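Local structure of pollen-specific leucine-rich repeat extensin-like protein 1 (Arabidopsis thaliana, 6TME) at residues 244-249 with 268-273. The protein probably binds peptide and cell-wall partners through its leucine-rich repeat domain during pollen tube growth, as related LRR-extensins do. Sequence-based numbering, arbitrary orientation.
Sequences NNLSGC and NGFVGS
OD1 of Asn-268 takes two backbone N-H groups from segment 244-249. The stronger bond comes from Leu-246 N, 3.0 Å from Asn-268 OD1 and nearly straight at 165°. The donor is somewhat tilted from the carbonyl plane. Asn-244 N adds a weak, bent bond to the same oxygen. The CG of Asn-268 stands anti to its carbonyl carbon and beside the backbone N (chi1 -84°). The end of the side chain comes nearer to segment 244-249 than its base does. Its ND2 hydrogen-bonds to Phe-241 O, so the two ends of the amide fix its rotation. An alanine at Asn-268 would probably leave Leu-246 N without its acceptor and Phe-241 O with one donor fewer, and open a gap beside the side chain of Leu-246. Asn-244 is the equivalent asparagine one repeat earlier: its ND2 bonds to Phe-241 O and Phe-217 O, its OD1 to Phe-222 N.

Beyond the asparagine the backbones run nearly parallel. Gly-269 N makes a weak bond to Leu-246 O. Val-271 N reaches Gly-248 O at 3.0 Å and 168°, from above the carbonyl plane. Gly-248 O also lies at the edge of the Phe-270 ring, near its plane. Leu-246 and Phe-270 lie side by side, with Leu-246 CB 3.6 Å from Phe-270 CZ in an oblique approach. Gly-248 has backbone angles that would press a CB against the preceding carbonyl oxygen. Cys-249 SG packs 4.0 Å from Gly-272 CA and is tied to Cys-364 by a disulfide.

The pairing is that of successive LRR repeats, whose asparagines link adjacent turns of the solenoid. Strand 245-247 is bonded to strand 221-224 through Asn-245 with Phe-222 and Ser-247 with Gly-224. Phe-270 also touches Ile-226 and Phe-294, and the backbone of strand 269-271 continues the bonding to Lys-293 in the next turn.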
loop_
_atom_site.group_PDB
_atom_site.type_symbol
_atom_site.label_atom_id
_atom_site.label_comp_id
_atom_site.label_asym_id
_atom_site.label_seq_id
_atom_site.Cartn_x
_atom_site.Cartn_y
_atom_site.Cartn_z
ATOM N N ASN A 244 -10.228 -7.509 -6.315
ATOM C CA ASN A 244 -10.684 -8.212 -5.128
ATOM C C ASN A 244 -12.062 -8.777 -5.467
ATOM O O ASN A 244 -12.452 -8.905 -6.635
ATOM C CB ASN A 244 -10.690 -7.285 -3.907
ATOM C CG ASN A 244 -9.317 -7.145 -3.278
ATOM O OD1 ASN A 244 -8.821 -8.069 -2.628
ATOM N ND2 ASN A 244 -8.692 -5.987 -3.471
ATOM N N ASN A 245 -12.813 -9.137 -4.436
ATOM C CA ASN A 245 -14.156 -9.648 -4.636
ATOM C C ASN A 245 -15.139 -8.804 -3.847
ATOM O O ASN A 245 -16.007 -9.335 -3.146
ATOM C CB ASN A 245 -14.227 -11.118 -4.228
ATOM C CG ASN A 245 -13.603 -12.018 -5.268
ATOM O OD1 ASN A 245 -13.947 -11.946 -6.461
ATOM N ND2 ASN A 245 -12.652 -12.844 -4.843
ATOM N N LEU A 246 -14.985 -7.489 -3.940
ATOM C CA LEU A 246 -15.899 -6.576 -3.285
ATOM C C LEU A 246 -17.154 -6.374 -4.149
ATOM O O LEU A 246 -17.156 -6.596 -5.366
ATOM C CB LEU A 246 -15.200 -5.250 -3.025
ATOM C CG LEU A 246 -13.927 -5.261 -2.166
ATOM C CD1 LEU A 246 -13.213 -3.890 -2.285
ATOM C CD2 LEU A 246 -14.226 -5.585 -0.703
ATOM N N SER A 247 -18.221 -5.924 -3.507
ATOM C CA SER A 247 -19.535 -5.860 -4.141
ATOM C C SER A 247 -20.383 -4.864 -3.367
ATOM O O SER A 247 -19.879 -4.110 -2.524
ATOM C CB SER A 247 -20.190 -7.243 -4.180
ATOM O OG SER A 247 -20.318 -7.750 -2.854
ATOM N N GLY A 248 -21.675 -4.868 -3.643
ATOM C CA GLY A 248 -22.531 -3.827 -3.117
ATOM C C GLY A 248 -22.335 -2.541 -3.909
ATOM O O GLY A 248 -21.614 -2.476 -4.915
ATOM N N CYS A 249 -23.006 -1.503 -3.434
ATOM C CA CYS A 249 -22.904 -0.185 -4.033
ATOM C C CYS A 249 -21.782 0.600 -3.376
ATOM O O CYS A 249 -21.430 0.357 -2.222
ATOM C CB CYS A 249 -24.222 0.577 -3.878
ATOM S SG CYS A 249 -25.639 -0.238 -4.643
ATOM N N ASN A 268 -13.570 -5.460 -9.485
ATOM C CA ASN A 268 -14.302 -6.016 -8.362
ATOM C C ASN A 268 -15.674 -6.433 -8.878
ATOM O O ASN A 268 -15.790 -6.876 -10.024
ATOM C CB ASN A 268 -14.365 -4.998 -7.218
ATOM C CG ASN A 268 -13.088 -5.032 -6.339
ATOM O OD1 ASN A 268 -12.934 -5.907 -5.499
ATOM N ND2 ASN A 268 -12.161 -4.109 -6.580
ATOM N N GLY A 269 -16.711 -6.291 -8.057
ATOM C CA GLY A 269 -18.042 -6.686 -8.446
ATOM C C GLY A 269 -19.047 -5.679 -7.934
ATOM O O GLY A 269 -20.133 -6.049 -7.477
ATOM N N PHE A 270 -18.690 -4.400 -7.986
ATOM C CA PHE A 270 -19.607 -3.378 -7.514
ATOM C C PHE A 270 -20.813 -3.250 -8.443
ATOM O O PHE A 270 -20.750 -3.551 -9.637
ATOM C CB PHE A 270 -18.888 -2.046 -7.391
ATOM C CG PHE A 270 -17.788 -2.049 -6.378
ATOM C CD1 PHE A 270 -18.074 -2.152 -5.016
ATOM C CD2 PHE A 270 -16.464 -1.942 -6.778
ATOM C CE1 PHE A 270 -17.059 -2.152 -4.083
ATOM C CE2 PHE A 270 -15.445 -1.943 -5.844
ATOM C CZ PHE A 270 -15.737 -2.047 -4.496
ATOM N N VAL A 271 -21.925 -2.810 -7.867
ATOM C CA VAL A 271 -23.188 -2.652 -8.563
ATOM C C VAL A 271 -23.742 -1.273 -8.234
ATOM O O VAL A 271 -23.150 -0.506 -7.480
ATOM C CB VAL A 271 -24.208 -3.746 -8.186
ATOM C CG1 VAL A 271 -23.753 -5.113 -8.685
ATOM C CG2 VAL A 271 -24.405 -3.761 -6.676
ATOM N N GLY A 272 -24.899 -0.970 -8.805
ATOM C CA GLY A 272 -25.486 0.327 -8.595
ATOM C C GLY A 272 -24.926 1.384 -9.524
ATOM O O GLY A 272 -24.186 1.127 -10.484
ATOM N N SER A 273 -25.313 2.608 -9.223
ATOM C CA SER A 273 -24.837 3.780 -9.933
ATOM C C SER A 273 -23.702 4.428 -9.163
ATOM O O SER A 273 -23.559 4.254 -7.953
ATOM C CB SER A 273 -25.968 4.792 -10.142
ATOM O OG SER A 273 -27.124 4.146 -10.627
#